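Local coordinates for RidA family protein (Psychrobacter sp. MES7-P7E, PDB 6L8P), which probably hydrolyses reactive enamine and imine intermediates, releasing ammonia, as characterised RidA enzymes do, at residues Glu65-Asn77 against Asp104-Leu116. The protein carries 1 engineered substitution. Residues are numbered along the deposited sequence; the frame is centred on the assembly and turned at random.
Sequences EGFKAQAEQVFEN and DFAVLNEVFVANL
Phe75 drives its ring edge into the face of Phe112, a T-shaped pair with nearly perpendicular planes and Phe75 CZ 3.5 Å from Phe112 CD1. The two residues belong to the paired helices 67-84 and 105-115, which lie on one side of the mixed sheet in the RidA (chorismate mutase-like) fold and run the same way; the axes of 67-77 and 105-115 approach to 10.0 Å and cross at -35°. One face of the Phe75 ring takes Asn115, whose CB sits 3.7 Å from Phe75 CD1, its amide stacked nearly parallel to the ring. Val111 is a knob into the other helix, set among Lys68, Ala71, Glu72 and Phe75, and with CG1 anti to the backbone N (chi1 171°) that methyl meets Phe75 CD2 at 3.7 Å. With an alanine at Phe75, a gap would probably open between the helices, leaving the Phe112 face without its edge partner and Asn115 CB with no ring to lie on.

At the N-terminal end Phe67 repeats the theme with Asp104, whose CB stands 3.5 Å from the Phe67 ring centroid, almost straight above it, while the carboxylate lies nearly flat over the ring. Val107 CG1 closes the ring edge, 3.8 Å from Phe67 CE2. The Lys68 chain passes across Val107 on the more exposed flank.

Beneath, Phe112 rests on Val97 and Ile139 of the sheet and makes a cation-pi contact with Arg123; Phe67 reaches Leu99 and Val137. Thr37 of a neighbouring subunit packs against Phe112. The Asn115 amide is probably kept in its orientation on the Phe75 face by a bond within its own helix: ND2 of Asn115 donates to O of Val111 at 2.9 Å, nearly straight at 169°.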
# COMPACT_ATOMS: atom_id res chain seq x y z
N GLU A 65 -25.51 -4.01 -2.19
CA GLU A 65 -25.81 -5.02 -1.19
C GLU A 65 -24.94 -6.26 -1.37
O GLU A 65 -25.04 -6.94 -2.41
CB GLU A 65 -27.28 -5.42 -1.28
CG GLU A 65 -28.23 -4.40 -0.67
CD GLU A 65 -28.02 -4.25 0.84
OE1 GLU A 65 -27.81 -5.29 1.52
OE2 GLU A 65 -28.08 -3.10 1.34
N GLY A 66 -24.12 -6.56 -0.36
CA GLY A 66 -23.32 -7.77 -0.32
C GLY A 66 -21.97 -7.65 -1.01
O GLY A 66 -21.74 -6.77 -1.85
N PHE A 67 -21.09 -8.62 -0.71
CA PHE A 67 -19.72 -8.57 -1.21
C PHE A 67 -19.66 -8.59 -2.73
O PHE A 67 -18.93 -7.81 -3.32
CB PHE A 67 -18.88 -9.72 -0.66
CG PHE A 67 -17.53 -9.77 -1.28
CD1 PHE A 67 -16.51 -8.96 -0.79
CD2 PHE A 67 -17.29 -10.57 -2.39
CE1 PHE A 67 -15.26 -8.98 -1.43
CE2 PHE A 67 -16.06 -10.58 -3.03
CZ PHE A 67 -15.05 -9.78 -2.54
N LYS A 68 -20.31 -9.56 -3.39
CA LYS A 68 -20.12 -9.67 -4.84
C LYS A 68 -20.52 -8.39 -5.56
O LYS A 68 -19.81 -7.90 -6.45
CB LYS A 68 -20.92 -10.86 -5.39
CG LYS A 68 -20.57 -11.14 -6.85
CD LYS A 68 -21.03 -12.55 -7.23
CE LYS A 68 -21.10 -12.70 -8.72
NZ LYS A 68 -22.19 -13.65 -9.09
N ALA A 69 -21.68 -7.85 -5.19
CA ALA A 69 -22.16 -6.63 -5.83
C ALA A 69 -21.24 -5.45 -5.54
O ALA A 69 -20.96 -4.63 -6.42
CB ALA A 69 -23.59 -6.34 -5.36
N GLN A 70 -20.73 -5.36 -4.30
CA GLN A 70 -19.77 -4.30 -4.01
C GLN A 70 -18.49 -4.48 -4.80
O GLN A 70 -17.95 -3.49 -5.31
CB GLN A 70 -19.44 -4.26 -2.51
CG GLN A 70 -20.56 -3.59 -1.72
CD GLN A 70 -20.27 -3.47 -0.24
OE1 GLN A 70 -19.13 -3.25 0.16
NE2 GLN A 70 -21.30 -3.64 0.58
N ALA A 71 -17.98 -5.72 -4.92
CA ALA A 71 -16.75 -5.93 -5.70
C ALA A 71 -16.93 -5.59 -7.19
O ALA A 71 -16.05 -4.97 -7.81
CB ALA A 71 -16.28 -7.38 -5.54
N GLU A 72 -18.06 -6.00 -7.77
CA GLU A 72 -18.35 -5.64 -9.15
C GLU A 72 -18.42 -4.13 -9.31
O GLU A 72 -17.94 -3.58 -10.30
CB GLU A 72 -19.66 -6.30 -9.59
CG GLU A 72 -19.50 -7.81 -9.65
CD GLU A 72 -20.79 -8.57 -9.91
OE1 GLU A 72 -21.89 -8.01 -9.71
OE2 GLU A 72 -20.70 -9.76 -10.31
N GLN A 73 -19.06 -3.45 -8.33
CA GLN A 73 -19.17 -1.99 -8.39
C GLN A 73 -17.81 -1.32 -8.24
O GLN A 73 -17.52 -0.33 -8.91
CB GLN A 73 -20.14 -1.53 -7.31
CG GLN A 73 -20.39 0.01 -7.33
CD GLN A 73 -21.16 0.42 -8.59
OE1 GLN A 73 -22.25 -0.12 -8.85
NE2 GLN A 73 -20.57 1.26 -9.42
N VAL A 74 -16.94 -1.87 -7.38
CA VAL A 74 -15.59 -1.33 -7.26
C VAL A 74 -14.89 -1.39 -8.60
O VAL A 74 -14.25 -0.42 -9.02
CB VAL A 74 -14.78 -2.11 -6.19
CG1 VAL A 74 -13.29 -1.79 -6.32
CG2 VAL A 74 -15.26 -1.77 -4.79
N PHE A 75 -15.03 -2.51 -9.32
CA PHE A 75 -14.42 -2.59 -10.64
C PHE A 75 -15.01 -1.56 -11.62
O PHE A 75 -14.28 -0.95 -12.40
CB PHE A 75 -14.52 -4.02 -11.20
CG PHE A 75 -13.30 -4.87 -10.89
CD1 PHE A 75 -12.12 -4.69 -11.60
CD2 PHE A 75 -13.31 -5.73 -9.82
CE1 PHE A 75 -10.95 -5.47 -11.27
CE2 PHE A 75 -12.20 -6.48 -9.47
CZ PHE A 75 -11.00 -6.35 -10.22
N GLU A 76 -16.34 -1.34 -11.58
CA GLU A 76 -16.91 -0.31 -12.45
C GLU A 76 -16.36 1.08 -12.11
O GLU A 76 -16.05 1.90 -13.00
CB GLU A 76 -18.44 -0.32 -12.34
CG GLU A 76 -19.06 -1.62 -12.87
CD GLU A 76 -18.63 -1.90 -14.32
OE1 GLU A 76 -18.65 -0.95 -15.15
OE2 GLU A 76 -18.25 -3.05 -14.65
N ASN A 77 -16.22 1.36 -10.80
CA ASN A 77 -15.67 2.64 -10.35
C ASN A 77 -14.21 2.83 -10.78
O ASN A 77 -13.82 3.90 -11.28
CB ASN A 77 -15.83 2.73 -8.83
CG ASN A 77 -17.30 2.77 -8.39
OD1 ASN A 77 -18.17 3.03 -9.22
ND2 ASN A 77 -17.57 2.52 -7.08
N ASP A 104 -14.59 -14.15 1.62
CA ASP A 104 -14.93 -13.65 0.29
C ASP A 104 -13.81 -13.82 -0.75
O ASP A 104 -14.01 -13.42 -1.90
CB ASP A 104 -15.33 -12.18 0.38
CG ASP A 104 -16.58 -11.97 1.23
OD1 ASP A 104 -17.54 -12.77 1.10
OD2 ASP A 104 -16.66 -10.99 2.01
N PHE A 105 -12.69 -14.44 -0.39
CA PHE A 105 -11.52 -14.53 -1.28
C PHE A 105 -11.85 -15.25 -2.58
O PHE A 105 -11.49 -14.78 -3.67
CB PHE A 105 -10.38 -15.21 -0.51
CG PHE A 105 -9.00 -15.14 -1.18
CD1 PHE A 105 -8.31 -13.94 -1.26
CD2 PHE A 105 -8.38 -16.29 -1.66
CE1 PHE A 105 -7.02 -13.86 -1.84
CE2 PHE A 105 -7.09 -16.23 -2.25
CZ PHE A 105 -6.42 -15.01 -2.33
N ALA A 106 -12.58 -16.37 -2.51
CA ALA A 106 -12.89 -17.09 -3.74
C ALA A 106 -13.71 -16.23 -4.68
O ALA A 106 -13.38 -16.10 -5.87
CB ALA A 106 -13.62 -18.40 -3.42
N VAL A 107 -14.75 -15.55 -4.16
CA VAL A 107 -15.55 -14.73 -5.04
C VAL A 107 -14.75 -13.51 -5.53
O VAL A 107 -14.91 -13.09 -6.68
CB VAL A 107 -16.86 -14.33 -4.33
CG1 VAL A 107 -17.65 -13.34 -5.17
CG2 VAL A 107 -17.68 -15.58 -4.09
N LEU A 108 -13.85 -12.97 -4.69
CA LEU A 108 -12.96 -11.91 -5.16
C LEU A 108 -12.20 -12.35 -6.41
O LEU A 108 -12.16 -11.64 -7.42
CB LEU A 108 -11.96 -11.55 -4.05
CG LEU A 108 -10.89 -10.52 -4.43
CD1 LEU A 108 -11.51 -9.11 -4.34
CD2 LEU A 108 -9.62 -10.67 -3.58
N ASN A 109 -11.64 -13.56 -6.34
CA ASN A 109 -10.85 -14.02 -7.47
C ASN A 109 -11.73 -14.22 -8.70
O ASN A 109 -11.31 -13.87 -9.82
CB ASN A 109 -10.09 -15.29 -7.08
CG ASN A 109 -8.94 -15.00 -6.11
OD1 ASN A 109 -8.25 -13.98 -6.23
ND2 ASN A 109 -8.69 -15.92 -5.17
N GLU A 110 -12.99 -14.63 -8.50
CA GLU A 110 -13.91 -14.78 -9.62
C GLU A 110 -14.25 -13.44 -10.26
O GLU A 110 -14.27 -13.31 -11.50
CB GLU A 110 -15.19 -15.48 -9.15
CG GLU A 110 -14.99 -16.94 -8.80
CD GLU A 110 -16.26 -17.57 -8.23
OE1 GLU A 110 -17.32 -16.91 -8.23
OE2 GLU A 110 -16.17 -18.74 -7.79
N VAL A 111 -14.48 -12.41 -9.44
CA VAL A 111 -14.80 -11.10 -9.99
C VAL A 111 -13.60 -10.56 -10.74
O VAL A 111 -13.75 -9.95 -11.81
CB VAL A 111 -15.24 -10.16 -8.85
CG1 VAL A 111 -15.38 -8.72 -9.34
CG2 VAL A 111 -16.59 -10.67 -8.26
N PHE A 112 -12.38 -10.85 -10.25
CA PHE A 112 -11.18 -10.44 -10.96
C PHE A 112 -11.13 -11.07 -12.35
O PHE A 112 -10.91 -10.35 -13.36
CB PHE A 112 -9.92 -10.82 -10.16
CG PHE A 112 -9.41 -9.71 -9.27
CD1 PHE A 112 -10.21 -9.17 -8.28
CD2 PHE A 112 -8.12 -9.23 -9.44
CE1 PHE A 112 -9.73 -8.13 -7.47
CE2 PHE A 112 -7.63 -8.21 -8.64
CZ PHE A 112 -8.47 -7.63 -7.66
N VAL A 113 -11.41 -12.38 -12.42
CA VAL A 113 -11.36 -13.08 -13.71
C VAL A 113 -12.39 -12.50 -14.65
O VAL A 113 -12.13 -12.29 -15.85
CB VAL A 113 -11.57 -14.60 -13.51
CG1 VAL A 113 -11.87 -15.28 -14.88
CG2 VAL A 113 -10.36 -15.25 -12.85
N ALA A 114 -13.57 -12.16 -14.12
CA ALA A 114 -14.64 -11.65 -14.97
C ALA A 114 -14.31 -10.27 -15.53
O ALA A 114 -14.79 -9.90 -16.61
CB ALA A 114 -15.95 -11.60 -14.18
N ASN A 115 -13.47 -9.50 -14.84
CA ASN A 115 -13.25 -8.13 -15.22
C ASN A 115 -11.91 -7.87 -15.88
O ASN A 115 -11.70 -6.75 -16.37
CB ASN A 115 -13.40 -7.22 -13.98
CG ASN A 115 -14.84 -6.95 -13.61
OD1 ASN A 115 -15.44 -6.03 -14.17
ND2 ASN A 115 -15.40 -7.73 -12.70
N LEU A 116 -11.00 -8.85 -15.89
CA LEU A 116 -9.62 -8.61 -16.30
C LEU A 116 -9.24 -9.66 -17.33
O LEU A 116 -9.76 -10.77 -17.29
CB LEU A 116 -8.62 -8.72 -15.12
CG LEU A 116 -8.85 -7.70 -13.98
CD1 LEU A 116 -8.02 -8.16 -12.78
CD2 LEU A 116 -8.51 -6.28 -14.42